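Local coordinates for BH2602 protein (Bacillus halodurans, PDB 3NWZ), which is probably an acyl-CoA thioesterase of the hotdog-fold superfamily, binding coenzyme A in the crystal, its cellular role unknown, at residues A[146-149]-A[150-154]; A[28-31]-A[32-36]. All coordinates share one frame; numbering follows the deposited sequence.

Contact 1 (A[146-149]-A[150-154]); sequences VYTD and QGETV
Tyr147 and Thr153 face each other as a non-hydrogen-bonded antiparallel pair, their CA atoms 4.5 Å apart, on either side of the type I turn from Thr148 to Gly151. This is the end of the beta hairpin made by strands 139-147 and 153-163 of the hotdog-fold sheet. Backbone bonds flank the pair, Val154 N to Val146 O on one side and Thr148 N to Glu152 O (2.9 Å) on the other. In the turn, Gly151 N donates to Thr148 O. The side chains of Tyr147 and Thr153 run alongside each other on the same face of the sheet. The ring turns its edge to the hydroxyl, with CE2 3.1 Å from Thr153 OG1, and Glu152 O lies in the ring plane, near Tyr147 CB. On the other face, Val146 CG1 packs on Val154 CB at 4.0 Å. Asp149 OD2 accepts a hydrogen bond from Thr124 N, which ties the turn to the chain before strand 125-135. Thr148 OG1 sits between its own N and carbonyl carbon (chi1 58°), pointing into the turn. There it accepts a bond from Gln150 N (3.2 Å) and a weak one from Glu152 N, and donates to the anti side of Glu152 OE2 at 2.9 Å.

Contact 2 (A[28-31]-A[32-36]); sequences VLSS and IVDGL
Val28 and Ile32 run alongside each other, one turn apart on helix 23-40. Val28 CG1 touches the end of the isoleucine, Ile32 CD1, at 3.8 Å. The isoleucine has CG1 anti to its carbonyl carbon (chi1 -74°) and an extended chi2 of -175°. These torsions bring CD1 beside Val28. The other branch of Ile32 serves a different neighbour. Its CG2 lies 4.2 Å from Leu29 CD1, and the two side chains are nearly perpendicular. Leu29 also meets Val33, one turn further on, at a slant. The modelled separation of Leu29 CD1 and Val33 CG2 is 3.7 Å, but Val33 CG2 is placed too close to Leu29 O, so the detail is uncertain. Leu29 CD1 thus lies near both Ile32 and Val33, with Leu29 CG also near Val33, and the four apolar residues form a continuous strip.

Polar residues take another side of the helix. Asp34 bends back toward Ser30 O, which accepts the backbone N-H of Asp34 and not a bond from the carboxylate. The same spacing of four residues links Ile32 N to Val28 O at 3.0 Å and Gly35 N to Ser31 O.

The apolar strip has cover from two chains. Phe17 and Leu18 of the same chain pack on Leu29. Tyr47 packs on Val28 and Leu51 on Ile32, both from the second subunit. Met14 of that subunit lies against Ser30 and Asp34. The pattern is that of an amphipathic alpha helix, with i to i+4 backbone bonds and i, i+3 and i+4 apolar contacts, buried where two subunits meet.

How the contacts relate
Contact 2 comes first along the chain, in helix 23-40 of the N-terminal region. Contact 1 follows much later, at the turn joining strands 139-147 and 153-163 of the antiparallel sheet. Their centres are 26 Å apart and their nearest atoms about 16 Å apart, so they do not touch. They share no helix or strand. Contact 1 belongs to the hotdog thioesterase domain. Contact 2 belongs to a helix that packs against a second subunit. Both are away from the residues that bind coenzyme A. Contact 1 closes a hairpin of the sheet; contact 2 takes part in the subunit interface.

Contact 1 (A[146-149]-A[150-154])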
ATOM      1  N   VAL A 146      -9.036  -7.781  -9.087  1.00 22.50           N
ATOM      2  CA  VAL A 146     -10.394  -8.236  -8.867  1.00 22.91           C
ATOM      3  C   VAL A 146     -11.218  -7.732 -10.060  1.00 31.72           C
ATOM      4  O   VAL A 146     -11.131  -6.565 -10.428  1.00 39.58           O
ATOM      5  CB  VAL A 146     -10.967  -7.669  -7.532  1.00 30.05           C
ATOM      6  CG1 VAL A 146     -12.370  -8.171  -7.319  1.00 31.64           C
ATOM      7  CG2 VAL A 146     -10.090  -8.083  -6.367  1.00 29.93           C
ATOM      8  N   TYR A 147     -12.013  -8.625 -10.648  1.00 33.22           N
ATOM      9  CA  TYR A 147     -12.850  -8.304 -11.812  1.00 31.24           C
ATOM     10  C   TYR A 147     -14.342  -8.575 -11.617  1.00 35.98           C
ATOM     11  O   TYR A 147     -14.738  -9.466 -10.857  1.00 38.60           O
ATOM     12  CB  TYR A 147     -12.378  -9.119 -13.030  1.00 39.95           C
ATOM     13  CG  TYR A 147     -10.921  -8.925 -13.391  1.00 34.72           C
ATOM     14  CD1 TYR A 147     -10.010  -9.967 -13.277  1.00 29.59           C
ATOM     15  CD2 TYR A 147     -10.464  -7.705 -13.858  1.00 33.58           C
ATOM     16  CE1 TYR A 147      -8.673  -9.791 -13.626  1.00 38.04           C
ATOM     17  CE2 TYR A 147      -9.139  -7.521 -14.206  1.00 37.85           C
ATOM     18  CZ  TYR A 147      -8.247  -8.562 -14.091  1.00 37.56           C
ATOM     19  OH  TYR A 147      -6.931  -8.363 -14.450  1.00 39.60           O
ATOM     20  N   THR A 148     -15.173  -7.817 -12.322  1.00 34.53           N
ATOM     21  CA  THR A 148     -16.621  -8.018 -12.238  1.00 36.60           C
ATOM     22  C   THR A 148     -16.886  -9.132 -13.225  1.00 32.40           C
ATOM     23  O   THR A 148     -15.943  -9.616 -13.861  1.00 29.47           O
ATOM     24  CB  THR A 148     -17.382  -6.791 -12.707  1.00 49.50           C
ATOM     25  OG1 THR A 148     -17.001  -6.485 -14.055  1.00 59.65           O
ATOM     26  CG2 THR A 148     -17.087  -5.619 -11.819  1.00 42.72           C
ATOM     27  N   ASP A 149     -18.142  -9.541 -13.380  1.00 29.46           N
ATOM     28  CA  ASP A 149     -18.438 -10.600 -14.353  1.00 55.77           C
ATOM     29  C   ASP A 149     -18.411 -10.071 -15.792  1.00 66.88           C
ATOM     30  O   ASP A 149     -18.806 -10.767 -16.729  1.00 73.10           O
ATOM     31  CB  ASP A 149     -19.797 -11.251 -14.077  1.00 55.70           C
ATOM     32  CG  ASP A 149     -20.867 -10.248 -13.746  1.00 49.70           C
ATOM     33  OD1 ASP A 149     -20.729  -9.064 -14.117  1.00 47.15           O
ATOM     34  OD2 ASP A 149     -21.859 -10.650 -13.116  1.00 51.11           O
ATOM     35  N   GLN A 150     -17.948  -8.836 -15.961  1.00 60.51           N
ATOM     36  CA  GLN A 150     -17.852  -8.231 -17.280  1.00 58.31           C
ATOM     37  C   GLN A 150     -16.391  -8.169 -17.691  1.00 59.82           C
ATOM     38  O   GLN A 150     -16.072  -8.120 -18.872  1.00 61.83           O
ATOM     39  CB  GLN A 150     -18.438  -6.817 -17.266  1.00 65.99           C
ATOM     40  CG  GLN A 150     -19.925  -6.786 -16.974  1.00 78.76           C
ATOM     41  CD  GLN A 150     -20.718  -7.664 -17.927  1.00 85.23           C
ATOM     42  OE1 GLN A 150     -20.943  -7.302 -19.079  1.00 92.09           O
ATOM     43  NE2 GLN A 150     -21.128  -8.833 -17.453  1.00 82.91           N
ATOM     44  N   GLY A 151     -15.501  -8.189 -16.708  1.00 54.92           N
ATOM     45  CA  GLY A 151     -14.088  -8.111 -17.008  1.00 48.95           C
ATOM     46  C   GLY A 151     -13.588  -6.762 -16.541  1.00 45.78           C
ATOM     47  O   GLY A 151     -12.401  -6.451 -16.667  1.00 48.97           O
ATOM     48  N   GLU A 152     -14.502  -5.950 -16.010  1.00 39.60           N
ATOM     49  CA  GLU A 152     -14.134  -4.633 -15.496  1.00 44.62           C
ATOM     50  C   GLU A 152     -13.310  -4.830 -14.241  1.00 43.56           C
ATOM     51  O   GLU A 152     -13.602  -5.717 -13.450  1.00 50.55           O
ATOM     52  CB  GLU A 152     -15.381  -3.826 -15.169  1.00 47.09           C
ATOM     53  CG  GLU A 152     -16.054  -3.215 -16.384  1.00 63.67           C
ATOM     54  CD  GLU A 152     -17.554  -3.441 -16.386  1.00 84.30           C
ATOM     55  OE1 GLU A 152     -18.233  -2.882 -17.275  1.00 89.86           O
ATOM     56  OE2 GLU A 152     -18.052  -4.182 -15.504  1.00 88.39           O
ATOM     57  N   THR A 153     -12.281  -4.011 -14.059  1.00 39.72           N
ATOM     58  CA  THR A 153     -11.414  -4.128 -12.887  1.00 43.02           C
ATOM     59  C   THR A 153     -11.971  -3.394 -11.660  1.00 37.99           C
ATOM     60  O   THR A 153     -11.954  -2.163 -11.598  1.00 43.25           O
ATOM     61  CB  THR A 153      -9.976  -3.591 -13.178  1.00 50.20           C
ATOM     62  OG1 THR A 153      -9.333  -4.408 -14.174  1.00 49.91           O
ATOM     63  CG2 THR A 153      -9.134  -3.603 -11.898  1.00 48.49           C
ATOM     64  N   VAL A 154     -12.465  -4.163 -10.692  1.00 35.40           N
ATOM     65  CA  VAL A 154     -13.009  -3.618  -9.458  1.00 28.50           C
ATOM     66  C   VAL A 154     -11.877  -3.062  -8.608  1.00 38.65           C
ATOM     67  O   VAL A 154     -11.994  -1.982  -8.024  1.00 38.82           O
ATOM     68  CB  VAL A 154     -13.745  -4.708  -8.649  1.00 34.58           C
ATOM     69  CG1 VAL A 154     -14.200  -4.158  -7.287  1.00 32.15           C
ATOM     70  CG2 VAL A 154     -14.919  -5.227  -9.449  1.00 35.60           C
TER

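Contact 2 (A[28-31]-A[32-36])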
ATOM      1  N   VAL A  28     -31.481 -13.908   2.834  1.00 63.81           N
ATOM      2  CA  VAL A  28     -30.161 -13.948   3.426  1.00 55.55           C
ATOM      3  C   VAL A  28     -29.999 -15.171   4.308  1.00 49.68           C
ATOM      4  O   VAL A  28     -29.215 -16.072   3.975  1.00 53.62           O
ATOM      5  CB  VAL A  28     -29.868 -12.696   4.277  1.00 52.24           C
ATOM      6  CG1 VAL A  28     -28.553 -12.891   5.055  1.00 52.83           C
ATOM      7  CG2 VAL A  28     -29.772 -11.477   3.389  1.00 48.77           C
ATOM      8  N   LEU A  29     -30.740 -15.198   5.422  1.00 36.04           N
ATOM      9  CA  LEU A  29     -30.670 -16.300   6.384  1.00 41.08           C
ATOM     10  C   LEU A  29     -30.647 -17.669   5.731  1.00 42.45           C
ATOM     11  O   LEU A  29     -29.932 -18.572   6.166  1.00 39.07           O
ATOM     12  CB  LEU A  29     -31.841 -16.238   7.340  1.00 32.77           C
ATOM     13  CG  LEU A  29     -31.838 -17.311   8.430  1.00 49.44           C
ATOM     14  CD1 LEU A  29     -30.503 -17.281   9.133  1.00 48.05           C
ATOM     15  CD2 LEU A  29     -32.968 -17.065   9.424  1.00 57.29           C
ATOM     16  N   SER A  30     -31.438 -17.818   4.680  1.00 48.79           N
ATOM     17  CA  SER A  30     -31.502 -19.071   3.949  1.00 51.33           C
ATOM     18  C   SER A  30     -30.081 -19.471   3.528  1.00 48.07           C
ATOM     19  O   SER A  30     -29.644 -20.605   3.765  1.00 36.05           O
ATOM     20  CB  SER A  30     -32.397 -18.890   2.721  1.00 51.33           C
ATOM     21  OG  SER A  30     -32.687 -20.124   2.107  1.00 53.51           O
ATOM     22  N   SER A  31     -29.359 -18.529   2.921  1.00 41.83           N
ATOM     23  CA  SER A  31     -27.999 -18.796   2.485  1.00 45.50           C
ATOM     24  C   SER A  31     -27.175 -19.087   3.708  1.00 47.97           C
ATOM     25  O   SER A  31     -26.502 -20.117   3.791  1.00 43.36           O
ATOM     26  CB  SER A  31     -27.415 -17.591   1.748  1.00 54.89           C
ATOM     27  OG  SER A  31     -27.813 -17.578   0.389  1.00 71.24           O
ATOM     28  N   ILE A  32     -27.236 -18.171   4.668  1.00 44.28           N
ATOM     29  CA  ILE A  32     -26.491 -18.336   5.903  1.00 50.23           C
ATOM     30  C   ILE A  32     -26.689 -19.730   6.466  1.00 46.42           C
ATOM     31  O   ILE A  32     -25.713 -20.417   6.749  1.00 43.97           O
ATOM     32  CB  ILE A  32     -26.899 -17.287   6.958  1.00 53.51           C
ATOM     33  CG1 ILE A  32     -26.323 -15.927   6.561  1.00 57.32           C
ATOM     34  CG2 ILE A  32     -26.405 -17.703   8.334  1.00 44.85           C
ATOM     35  CD1 ILE A  32     -26.550 -14.835   7.573  1.00 64.73           C
ATOM     36  N   VAL A  33     -27.935 -20.170   6.621  1.00 47.48           N
ATOM     37  CA  VAL A  33     -28.138 -21.509   7.162  1.00 56.50           C
ATOM     38  C   VAL A  33     -27.401 -22.540   6.289  1.00 53.91           C
ATOM     39  O   VAL A  33     -26.719 -23.421   6.817  1.00 40.41           O
ATOM     40  CB  VAL A  33     -29.647 -21.885   7.270  1.00 50.31           C
ATOM     41  CG1 VAL A  33     -29.808 -23.109   8.185  1.00 39.10           C
ATOM     42  CG2 VAL A  33     -30.451 -20.717   7.824  1.00 57.25           C
ATOM     43  N   ASP A  34     -27.524 -22.433   4.964  1.00 50.17           N
ATOM     44  CA  ASP A  34     -26.826 -23.360   4.066  1.00 36.58           C
ATOM     45  C   ASP A  34     -25.332 -23.336   4.386  1.00 44.22           C
ATOM     46  O   ASP A  34     -24.681 -24.376   4.480  1.00 49.44           O
ATOM     47  CB  ASP A  34     -26.988 -22.951   2.593  1.00 43.60           C
ATOM     48  CG  ASP A  34     -28.391 -23.148   2.069  1.00 63.83           C
ATOM     49  OD1 ASP A  34     -29.001 -24.198   2.361  1.00 75.89           O
ATOM     50  OD2 ASP A  34     -28.868 -22.256   1.341  1.00 62.82           O
ATOM     51  N   GLY A  35     -24.797 -22.125   4.530  1.00 37.22           N
ATOM     52  CA  GLY A  35     -23.390 -21.961   4.831  1.00 37.68           C
ATOM     53  C   GLY A  35     -23.014 -22.811   6.014  1.00 45.17           C
ATOM     54  O   GLY A  35     -22.318 -23.817   5.853  1.00 35.55           O
ATOM     55  N   LEU A  36     -23.497 -22.400   7.191  1.00 49.37           N
ATOM     56  CA  LEU A  36     -23.267 -23.074   8.472  1.00 49.88           C
ATOM     57  C   LEU A  36     -23.444 -24.583   8.346  1.00 51.88           C
ATOM     58  O   LEU A  36     -22.757 -25.359   8.990  1.00 53.05           O
ATOM     59  CB  LEU A  36     -24.258 -22.544   9.512  1.00 39.23           C
ATOM     60  CG  LEU A  36     -24.455 -21.023   9.621  1.00 31.79           C
ATOM     61  CD1 LEU A  36     -25.537 -20.727  10.655  1.00 28.97           C
ATOM     62  CD2 LEU A  36     -23.145 -20.348  10.007  1.00 23.08           C
TER